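Local atomic coordinates of probable chitinase A (Chromobacterium violaceum, PDB entry 4TX8), a protein that probably hydrolyses chitin as a family 18 endochitinase, pairing a glycoside hydrolase domain with a small carbohydrate-binding module of family 5/12. Residues Y35-V41 / W71-C77; A25-W29 / V40-N44; N118-F124 / I399-R404. All blocks are in the same frame, centred on the assembly; numbering follows the deposited sequence.

From the N terminus, the first loop to close is that of contact 2, where 25-29 pairs with the edge of strand 40-43. Contact 1 starts on the stretch where contact 2 ends, so the two overlap at Val40-Val41 and run on in sequence to 71-77; the Cys26-Cys77 disulfide joins them. Together they close the small carbohydrate-binding module built round a three-stranded sheet. Contact 3 follows in series and spans most of the catalytic barrel, bringing the loop after strand 108-114 against helix 399-404. Arg404 of that helix probably hydrogen-bonds to Trp71 O through NH1 (2.7 Å), so contacts 1 and 3 meet where module and barrel adjoin.

Contact 1 of 3, residues Y35-V41 / W71-C77; sequences YKVGDVV and WTPGGSC. With NAG (2-acetamido-2-deoxy-beta-D-glucopyranose), chain B.
Trp71 presents the edge of its indole to the face of the Tyr35 ring, a T-shaped pair with centroids 5.0 Å apart, planes at 78° and CZ2 of Trp71 3.6 Å from CD2 of Tyr35. It belongs to the core of a small family 5/12 carbohydrate-binding module, whose antiparallel sheet runs in the order 40-43, 46-50, 71-73. No hydrogen bond joins the segments; the contact is van der Waals and aromatic packing. Both aromatic residues take chi1 m, and Val41, also m, lays CG2 over the indole face, 4.0 Å from the six-membered centroid. In the type II turn Lys36 to Asp39, Asp39 N bonds to Lys36 O (3.0 Å) and Lys36 N to Asp39 OD2 (2.8 Å). After Pro73 the chain runs extended, Gly75 CA 6.1 Å from Val40 CA. Positive phi at Gly38 (97°), Gly74 (125°) and Gly75 (101°) would press a CB against the preceding carbonyl O; at Gly75 it would also crowd Val40 CG2. The bound NAG lies beside this tail, its C4 3.7 Å from Ser76 CB. Val40, chi1 t, rests CG1 3.8 Å from Gly75 C, while its CB lies 3.8 Å from SG of Cys77, disulfide-bonded to Cys26.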
loop_
_atom_site.group_PDB
_atom_site.type_symbol
_atom_site.label_atom_id
_atom_site.label_comp_id
_atom_site.label_asym_id
_atom_site.label_seq_id
_atom_site.Cartn_x
_atom_site.Cartn_y
_atom_site.Cartn_z
ATOM N N TYR A 35 -31.921 -12.734 -11.766
ATOM C CA TYR A 35 -31.084 -13.558 -10.903
ATOM C C TYR A 35 -31.783 -13.893 -9.593
ATOM O O TYR A 35 -32.548 -13.090 -9.065
ATOM C CB TYR A 35 -29.755 -12.855 -10.618
ATOM C CG TYR A 35 -28.917 -12.626 -11.853
ATOM C CD1 TYR A 35 -28.299 -13.687 -12.500
ATOM C CD2 TYR A 35 -28.748 -11.349 -12.377
ATOM C CE1 TYR A 35 -27.538 -13.487 -13.637
ATOM C CE2 TYR A 35 -27.987 -11.139 -13.511
ATOM C CZ TYR A 35 -27.382 -12.212 -14.136
ATOM O OH TYR A 35 -26.621 -12.016 -15.265
ATOM N N LYS A 36 -31.526 -15.091 -9.081
ATOM C CA LYS A 36 -32.014 -15.484 -7.766
ATOM C C LYS A 36 -30.879 -15.430 -6.751
ATOM O O LYS A 36 -29.709 -15.475 -7.127
ATOM C CB LYS A 36 -32.609 -16.891 -7.794
ATOM C CG LYS A 36 -33.821 -17.064 -8.689
ATOM C CD LYS A 36 -34.383 -18.464 -8.507
ATOM C CE LYS A 36 -35.257 -18.884 -9.670
ATOM N NZ LYS A 36 -35.425 -20.366 -9.692
ATOM N N VAL A 37 -31.228 -15.340 -5.472
ATOM C CA VAL A 37 -30.235 -15.401 -4.407
ATOM C C VAL A 37 -29.433 -16.693 -4.522
ATOM O O VAL A 37 -30.004 -17.775 -4.651
ATOM C CB VAL A 37 -30.888 -15.322 -3.009
ATOM C CG1 VAL A 37 -29.838 -15.504 -1.919
ATOM C CG2 VAL A 37 -31.624 -14.003 -2.837
ATOM N N GLY A 38 -28.109 -16.576 -4.500
ATOM C CA GLY A 38 -27.250 -17.740 -4.595
ATOM C C GLY A 38 -26.741 -18.010 -6.000
ATOM O O GLY A 38 -25.835 -18.824 -6.182
ATOM N N ASP A 39 -27.323 -17.339 -6.993
ATOM C CA ASP A 39 -26.864 -17.462 -8.377
ATOM C C ASP A 39 -25.418 -16.998 -8.515
ATOM O O ASP A 39 -25.034 -15.963 -7.975
ATOM C CB ASP A 39 -27.755 -16.654 -9.324
ATOM C CG ASP A 39 -29.028 -17.387 -9.702
ATOM O OD1 ASP A 39 -29.257 -18.504 -9.192
ATOM O OD2 ASP A 39 -29.805 -16.836 -10.508
ATOM N N VAL A 40 -24.619 -17.767 -9.246
ATOM C CA VAL A 40 -23.220 -17.424 -9.456
ATOM C C VAL A 40 -22.965 -17.059 -10.914
ATOM O O VAL A 40 -23.290 -17.823 -11.819
ATOM C CB VAL A 40 -22.290 -18.583 -9.048
ATOM C CG1 VAL A 40 -20.833 -18.162 -9.167
ATOM C CG2 VAL A 40 -22.598 -19.034 -7.631
ATOM N N VAL A 41 -22.385 -15.884 -11.139
ATOM C CA VAL A 41 -22.061 -15.450 -12.491
ATOM C C VAL A 41 -20.575 -15.146 -12.632
ATOM O O VAL A 41 -19.865 -14.998 -11.640
ATOM C CB VAL A 41 -22.861 -14.196 -12.895
ATOM C CG1 VAL A 41 -24.349 -14.460 -12.786
ATOM C CG2 VAL A 41 -22.458 -13.007 -12.032
ATOM N N TRP A 71 -24.123 -8.184 -5.225
ATOM C CA TRP A 71 -23.177 -9.254 -5.513
ATOM C C TRP A 71 -22.045 -9.318 -4.500
ATOM O O TRP A 71 -21.463 -8.294 -4.139
ATOM C CB TRP A 71 -22.586 -9.080 -6.916
ATOM C CG TRP A 71 -23.602 -9.116 -8.009
ATOM C CD1 TRP A 71 -24.196 -8.045 -8.615
ATOM C CD2 TRP A 71 -24.153 -10.283 -8.629
ATOM N NE1 TRP A 71 -25.079 -8.476 -9.576
ATOM C CE2 TRP A 71 -25.072 -9.846 -9.603
ATOM C CE3 TRP A 71 -23.956 -11.657 -8.454
ATOM C CZ2 TRP A 71 -25.793 -10.732 -10.397
ATOM C CZ3 TRP A 71 -24.672 -12.532 -9.243
ATOM C CH2 TRP A 71 -25.580 -12.068 -10.203
ATOM N N THR A 72 -21.730 -10.527 -4.050
ATOM C CA THR A 72 -20.535 -10.739 -3.247
ATOM C C THR A 72 -19.560 -11.629 -4.017
ATOM O O THR A 72 -19.968 -12.611 -4.637
ATOM C CB THR A 72 -20.864 -11.366 -1.873
ATOM O OG1 THR A 72 -19.648 -11.681 -1.184
ATOM C CG2 THR A 72 -21.687 -12.627 -2.031
ATOM N N PRO A 73 -18.267 -11.270 -4.000
ATOM C CA PRO A 73 -17.236 -12.057 -4.685
ATOM C C PRO A 73 -17.171 -13.483 -4.151
ATOM O O PRO A 73 -17.242 -13.676 -2.940
ATOM C CB PRO A 73 -15.940 -11.298 -4.370
ATOM C CG PRO A 73 -16.380 -9.910 -4.041
ATOM C CD PRO A 73 -17.708 -10.066 -3.361
ATOM N N GLY A 74 -17.045 -14.462 -5.041
ATOM C CA GLY A 74 -16.947 -15.850 -4.630
ATOM C C GLY A 74 -17.984 -16.739 -5.289
ATOM O O GLY A 74 -18.882 -16.255 -5.977
ATOM N N GLY A 75 -17.855 -18.047 -5.076
ATOM C CA GLY A 75 -18.767 -19.019 -5.652
ATOM C C GLY A 75 -18.196 -19.719 -6.872
ATOM O O GLY A 75 -17.173 -19.302 -7.417
ATOM N N SER A 76 -18.858 -20.793 -7.296
ATOM C CA SER A 76 -18.464 -21.517 -8.502
ATOM C C SER A 76 -19.630 -22.328 -9.060
ATOM O O SER A 76 -20.635 -22.532 -8.380
ATOM C CB SER A 76 -17.274 -22.438 -8.221
ATOM O OG SER A 76 -17.675 -23.592 -7.507
ATOM N N CYS A 77 -19.487 -22.782 -10.302
ATOM C CA CYS A 77 -20.506 -23.598 -10.951
ATOM C C CYS A 77 -19.875 -24.841 -11.570
ATOM O O CYS A 77 -20.200 -25.968 -11.199
ATOM C CB CYS A 77 -21.246 -22.796 -12.026
ATOM S SG CYS A 77 -21.215 -21.002 -11.800
HETATM C C1 NAG B . -12.416 -22.040 -11.454
HETATM C C2 NAG B . -13.721 -22.683 -11.938
HETATM C C3 NAG B . -14.838 -21.644 -11.968
HETATM C C4 NAG B . -14.946 -20.942 -10.621
HETATM C C5 NAG B . -13.597 -20.362 -10.218
HETATM C C6 NAG B . -13.616 -19.713 -8.852
HETATM C C7 NAG B . -13.300 -24.582 -13.452
HETATM C C8 NAG B . -13.171 -25.013 -14.885
HETATM N N2 NAG B . -13.557 -23.285 -13.253
HETATM O O1 NAG B . -11.411 -22.998 -11.386
HETATM O O3 NAG B . -16.073 -22.283 -12.266
HETATM O O4 NAG B . -15.885 -19.881 -10.715
HETATM O O5 NAG B . -12.627 -21.418 -10.171
HETATM O O6 NAG B . -13.105 -20.585 -7.853
HETATM O O7 NAG B . -13.169 -25.372 -12.523
#

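Contact 2 of 3, residues A25-W29 / V40-N44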
loop_
_atom_site.group_PDB
_atom_site.type_symbol
_atom_site.label_atom_id
_atom_site.label_comp_id
_atom_site.label_asym_id
_atom_site.label_seq_id
_atom_site.Cartn_x
_atom_site.Cartn_y
_atom_site.Cartn_z
ATOM N N ALA A 25 -17.864 -23.675 -16.495
ATOM C CA ALA A 25 -17.710 -22.248 -16.237
ATOM C C ALA A 25 -19.038 -21.613 -15.839
ATOM O O ALA A 25 -20.107 -22.133 -16.160
ATOM C CB ALA A 25 -17.134 -21.547 -17.458
ATOM N N CYS A 26 -18.964 -20.490 -15.133
ATOM C CA CYS A 26 -20.159 -19.751 -14.747
ATOM C C CYS A 26 -20.632 -18.866 -15.894
ATOM O O CYS A 26 -19.815 -18.330 -16.642
ATOM C CB CYS A 26 -19.890 -18.903 -13.502
ATOM S SG CYS A 26 -19.541 -19.865 -12.012
ATOM N N PRO A 27 -21.957 -18.716 -16.042
ATOM C CA PRO A 27 -22.496 -17.835 -17.083
ATOM C C PRO A 27 -22.106 -16.385 -16.835
ATOM O O PRO A 27 -22.140 -15.929 -15.693
ATOM C CB PRO A 27 -24.012 -18.026 -16.960
ATOM C CG PRO A 27 -24.222 -18.487 -15.556
ATOM C CD PRO A 27 -23.021 -19.326 -15.226
ATOM N N GLY A 28 -21.729 -15.676 -17.893
ATOM C CA GLY A 28 -21.341 -14.284 -17.766
ATOM C C GLY A 28 -22.499 -13.417 -17.319
ATOM O O GLY A 28 -23.639 -13.628 -17.730
ATOM N N TRP A 29 -22.210 -12.446 -16.458
ATOM C CA TRP A 29 -23.216 -11.483 -16.030
ATOM C C TRP A 29 -23.712 -10.697 -17.240
ATOM O O TRP A 29 -22.917 -10.297 -18.088
ATOM C CB TRP A 29 -22.639 -10.543 -14.968
ATOM C CG TRP A 29 -23.584 -9.476 -14.526
ATOM C CD1 TRP A 29 -24.483 -9.550 -13.503
ATOM C CD2 TRP A 29 -23.724 -8.167 -15.090
ATOM N NE1 TRP A 29 -25.176 -8.369 -13.397
ATOM C CE2 TRP A 29 -24.728 -7.502 -14.360
ATOM C CE3 TRP A 29 -23.096 -7.492 -16.143
ATOM C CZ2 TRP A 29 -25.124 -6.199 -14.649
ATOM C CZ3 TRP A 29 -23.489 -6.198 -16.427
ATOM C CH2 TRP A 29 -24.492 -5.565 -15.681
ATOM N N VAL A 40 -24.619 -17.767 -9.246
ATOM C CA VAL A 40 -23.220 -17.424 -9.456
ATOM C C VAL A 40 -22.965 -17.059 -10.914
ATOM O O VAL A 40 -23.290 -17.823 -11.819
ATOM C CB VAL A 40 -22.290 -18.583 -9.048
ATOM C CG1 VAL A 40 -20.833 -18.162 -9.167
ATOM C CG2 VAL A 40 -22.598 -19.034 -7.631
ATOM N N VAL A 41 -22.385 -15.884 -11.139
ATOM C CA VAL A 41 -22.061 -15.450 -12.491
ATOM C C VAL A 41 -20.575 -15.146 -12.632
ATOM O O VAL A 41 -19.865 -14.998 -11.640
ATOM C CB VAL A 41 -22.861 -14.196 -12.895
ATOM C CG1 VAL A 41 -24.349 -14.460 -12.786
ATOM C CG2 VAL A 41 -22.458 -13.007 -12.032
ATOM N N SER A 42 -20.112 -15.053 -13.874
ATOM C CA SER A 42 -18.738 -14.663 -14.151
ATOM C C SER A 42 -18.685 -13.208 -14.599
ATOM O O SER A 42 -19.481 -12.774 -15.430
ATOM C CB SER A 42 -18.119 -15.568 -15.219
ATOM O OG SER A 42 -16.810 -15.135 -15.549
ATOM N N TYR A 43 -17.745 -12.457 -14.036
ATOM C CA TYR A 43 -17.562 -11.055 -14.391
ATOM C C TYR A 43 -16.108 -10.658 -14.160
ATOM O O TYR A 43 -15.557 -10.915 -13.089
ATOM C CB TYR A 43 -18.504 -10.163 -13.580
ATOM C CG TYR A 43 -18.481 -8.713 -14.003
ATOM C CD1 TYR A 43 -19.175 -8.288 -15.127
ATOM C CD2 TYR A 43 -17.767 -7.770 -13.276
ATOM C CE1 TYR A 43 -19.157 -6.964 -15.519
ATOM C CE2 TYR A 43 -17.741 -6.444 -13.659
ATOM C CZ TYR A 43 -18.438 -6.047 -14.780
ATOM O OH TYR A 43 -18.416 -4.726 -15.162
ATOM N N ASN A 44 -15.501 -10.034 -15.168
ATOM C CA ASN A 44 -14.062 -9.769 -15.179
ATOM C C ASN A 44 -13.268 -11.043 -14.910
ATOM O O ASN A 44 -12.239 -11.014 -14.235
ATOM C CB ASN A 44 -13.687 -8.690 -14.156
ATOM C CG ASN A 44 -14.159 -7.307 -14.565
ATOM O OD1 ASN A 44 -14.549 -7.089 -15.711
ATOM N ND2 ASN A 44 -14.114 -6.362 -13.630
#
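This is a short backbone pairing at the surface of the carbohydrate-binding module, in which the N-terminal segment 25-29 joins an outer strand of the three-stranded sheet, 40-43. It illustrates how an irregular segment at the start of the ordered chain can join a sheet edge through a single beta bridge. Gly28 faces Ser42 with CA atoms 4.5 Å apart, and the bridge consists of two hydrogen bonds: Ser42 N to Pro27 O and Trp29 N to Ser42 O, each 2.9 Å and close to straight. CA-H...O contacts accompany them, from Val41 CA to Pro27 O (3.2 Å) and from Gly28 CA to Ser42 O (3.3 Å). The end-to-end directions of 26-29 and 40-43 differ by 62°, in keeping with a single bridge rather than a continued strand pair. Cys26 SG, disulfide-bonded to Cys77, packs on Val40 CG1 at 3.6 Å, close to the bound NAG. Trp29, which follows the bridge, sets CB 3.8 Å from Val41 CG2 and CE3 4.0 Å from Tyr43 CE1; the same indole also meets Tyr35 and Trp71. The chemistry thus implies two kinds of attachment for this segment, a covalent one through sulfur and a noncovalent one through backbone polar groups and aromatic packing.

Contact 3 of 3, residues N118-F124 / I399-R404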
loop_
_atom_site.group_PDB
_atom_site.type_symbol
_atom_site.label_atom_id
_atom_site.label_comp_id
_atom_site.label_asym_id
_atom_site.label_seq_id
_atom_site.Cartn_x
_atom_site.Cartn_y
_atom_site.Cartn_z
ATOM N N ASN A 118 -16.800 0.617 2.850
ATOM C CA ASN A 118 -16.735 1.780 1.972
ATOM C C ASN A 118 -17.385 1.394 0.629
ATOM O O ASN A 118 -17.963 0.310 0.542
ATOM C CB ASN A 118 -15.281 2.280 1.868
ATOM C CG ASN A 118 -14.473 1.587 0.789
ATOM O OD1 ASN A 118 -14.762 0.462 0.385
ATOM N ND2 ASN A 118 -13.425 2.261 0.334
ATOM N N PRO A 119 -17.336 2.260 -0.409
ATOM C CA PRO A 119 -18.054 1.817 -1.615
ATOM C C PRO A 119 -17.554 0.511 -2.259
ATOM O O PRO A 119 -18.218 0.002 -3.152
ATOM C CB PRO A 119 -17.852 2.997 -2.573
ATOM C CG PRO A 119 -17.738 4.163 -1.687
ATOM C CD PRO A 119 -16.889 3.659 -0.560
ATOM N N SER A 120 -16.427 -0.033 -1.809
ATOM C CA SER A 120 -15.960 -1.331 -2.306
ATOM C C SER A 120 -16.805 -2.461 -1.737
ATOM O O SER A 120 -16.755 -3.594 -2.220
ATOM C CB SER A 120 -14.496 -1.572 -1.938
ATOM O OG SER A 120 -14.382 -1.922 -0.564
ATOM N N GLY A 121 -17.575 -2.144 -0.703
ATOM C CA GLY A 121 -18.317 -3.144 0.035
ATOM C C GLY A 121 -17.830 -3.196 1.470
ATOM O O GLY A 121 -16.951 -2.426 1.869
ATOM N N SER A 122 -18.404 -4.102 2.251
ATOM C CA SER A 122 -18.015 -4.259 3.645
ATOM C C SER A 122 -16.651 -4.926 3.755
ATOM O O SER A 122 -16.127 -5.457 2.774
ATOM C CB SER A 122 -19.057 -5.081 4.402
ATOM O OG SER A 122 -18.953 -6.451 4.054
ATOM N N ALA A 123 -16.081 -4.896 4.955
ATOM C CA ALA A 123 -14.873 -5.655 5.236
ATOM C C ALA A 123 -15.165 -7.143 5.094
ATOM O O ALA A 123 -16.318 -7.570 5.164
ATOM C CB ALA A 123 -14.348 -5.341 6.631
ATOM N N PHE A 124 -14.116 -7.929 4.884
ATOM C CA PHE A 124 -14.256 -9.372 4.761
ATOM C C PHE A 124 -13.148 -10.045 5.567
ATOM O O PHE A 124 -12.101 -9.440 5.796
ATOM C CB PHE A 124 -14.219 -9.793 3.285
ATOM C CG PHE A 124 -12.881 -9.600 2.624
ATOM C CD1 PHE A 124 -12.502 -8.357 2.140
ATOM C CD2 PHE A 124 -12.005 -10.666 2.480
ATOM C CE1 PHE A 124 -11.269 -8.181 1.530
ATOM C CE2 PHE A 124 -10.774 -10.495 1.868
ATOM C CZ PHE A 124 -10.406 -9.252 1.393
ATOM N N ILE A 399 -6.451 -4.220 -1.533
ATOM C CA ILE A 399 -6.892 -5.608 -1.591
ATOM C C ILE A 399 -8.408 -5.691 -1.806
ATOM O O ILE A 399 -8.888 -6.471 -2.632
ATOM C CB ILE A 399 -6.496 -6.367 -0.304
ATOM C CG1 ILE A 399 -4.969 -6.437 -0.189
ATOM C CG2 ILE A 399 -7.116 -7.758 -0.279
ATOM C CD1 ILE A 399 -4.471 -7.275 0.969
ATOM N N ASN A 400 -9.157 -4.865 -1.080
ATOM C CA ASN A 400 -10.615 -4.865 -1.184
ATOM C C ASN A 400 -11.128 -4.401 -2.542
ATOM O O ASN A 400 -12.043 -5.007 -3.099
ATOM C CB ASN A 400 -11.220 -3.998 -0.085
ATOM C CG ASN A 400 -11.070 -4.618 1.287
ATOM O OD1 ASN A 400 -9.956 -4.885 1.737
ATOM N ND2 ASN A 400 -12.192 -4.852 1.961
ATOM N N TRP A 401 -10.553 -3.327 -3.075
ATOM C CA TRP A 401 -10.975 -2.858 -4.388
ATOM C C TRP A 401 -10.600 -3.874 -5.458
ATOM O O TRP A 401 -11.360 -4.096 -6.400
ATOM C CB TRP A 401 -10.378 -1.486 -4.709
ATOM C CG TRP A 401 -11.200 -0.368 -4.160
ATOM C CD1 TRP A 401 -10.836 0.525 -3.197
ATOM C CD2 TRP A 401 -12.548 -0.040 -4.523
ATOM N NE1 TRP A 401 -11.868 1.400 -2.947
ATOM C CE2 TRP A 401 -12.932 1.073 -3.748
ATOM C CE3 TRP A 401 -13.465 -0.576 -5.435
ATOM C CZ2 TRP A 401 -14.193 1.657 -3.853
ATOM C CZ3 TRP A 401 -14.720 0.008 -5.537
ATOM C CH2 TRP A 401 -15.070 1.112 -4.753
ATOM N N ASP A 402 -9.439 -4.504 -5.301
ATOM C CA ASP A 402 -9.018 -5.540 -6.238
ATOM C C ASP A 402 -9.977 -6.727 -6.205
ATOM O O ASP A 402 -10.347 -7.269 -7.246
ATOM C CB ASP A 402 -7.594 -6.006 -5.933
ATOM C CG ASP A 402 -7.205 -7.235 -6.732
ATOM O OD1 ASP A 402 -6.931 -7.094 -7.942
ATOM O OD2 ASP A 402 -7.187 -8.342 -6.153
ATOM N N ARG A 403 -10.379 -7.119 -5.000
ATOM C CA ARG A 403 -11.329 -8.210 -4.808
ATOM C C ARG A 403 -12.686 -7.883 -5.426
ATOM O O ARG A 403 -13.275 -8.704 -6.137
ATOM C CB ARG A 403 -11.485 -8.511 -3.314
ATOM C CG ARG A 403 -12.558 -9.534 -2.953
ATOM C CD ARG A 403 -12.569 -9.745 -1.440
ATOM N NE ARG A 403 -13.654 -10.602 -0.970
ATOM C CZ ARG A 403 -14.817 -10.153 -0.506
ATOM N NH1 ARG A 403 -15.058 -8.849 -0.459
ATOM N NH2 ARG A 403 -15.740 -11.008 -0.091
ATOM N N ARG A 404 -13.174 -6.677 -5.155
ATOM C CA ARG A 404 -14.459 -6.227 -5.674
ATOM C C ARG A 404 -14.448 -6.197 -7.204
ATOM O O ARG A 404 -15.446 -6.522 -7.848
ATOM C CB ARG A 404 -14.800 -4.845 -5.105
ATOM C CG ARG A 404 -16.040 -4.182 -5.693
ATOM C CD ARG A 404 -17.268 -5.082 -5.634
ATOM N NE ARG A 404 -17.568 -5.565 -4.290
ATOM C CZ ARG A 404 -18.593 -6.364 -4.005
ATOM N NH1 ARG A 404 -19.411 -6.763 -4.973
ATOM N NH2 ARG A 404 -18.805 -6.764 -2.758
HETATM O O HOH W 1 -14.855 -4.612 0.514
HETATM O O HOH W 2 -17.159 -6.522 -0.161
HETATM O O HOH W 3 -16.856 -7.864 1.626
HETATM O O HOH W 4 -11.572 -6.257 4.561
#
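In the TIM barrel of this family 18 domain, the loop after strand 108-114 folds against the short helix 399-404 that follows the last barrel strand, 393-397. The loop begins with a type I turn, Asn118 to Gly121, braced by an Asx turn: Asn118, chi1 p, accepts from Ser120 N (2.8 Å) and Ser120 OG (2.6 Å) through OD1. This holds Ser120, also p, with CB 3.5 Å from the centroid of the six-membered ring of Trp401 and almost on its normal. At the other end the CA-to-CB bond of Phe124, again p, points toward the helix. Extended through chi3, Arg403 carries CD over one face of that ring, and chi4 near -96° turns the guanidinium flat on it, planes at 11° and centres 4.1 Å apart, a cation-pi pair. Water 1 links Ser120 OG, Ser122 O and Asn400 ND2, while Asn400 OD1 accepts from His114 N. Arg404 instead curls, chi2 and chi3 both p; NH1 hydrogen-bonds to Trp71 O of the carbohydrate-binding module, and NE to Ser120 O at 3.0 Å.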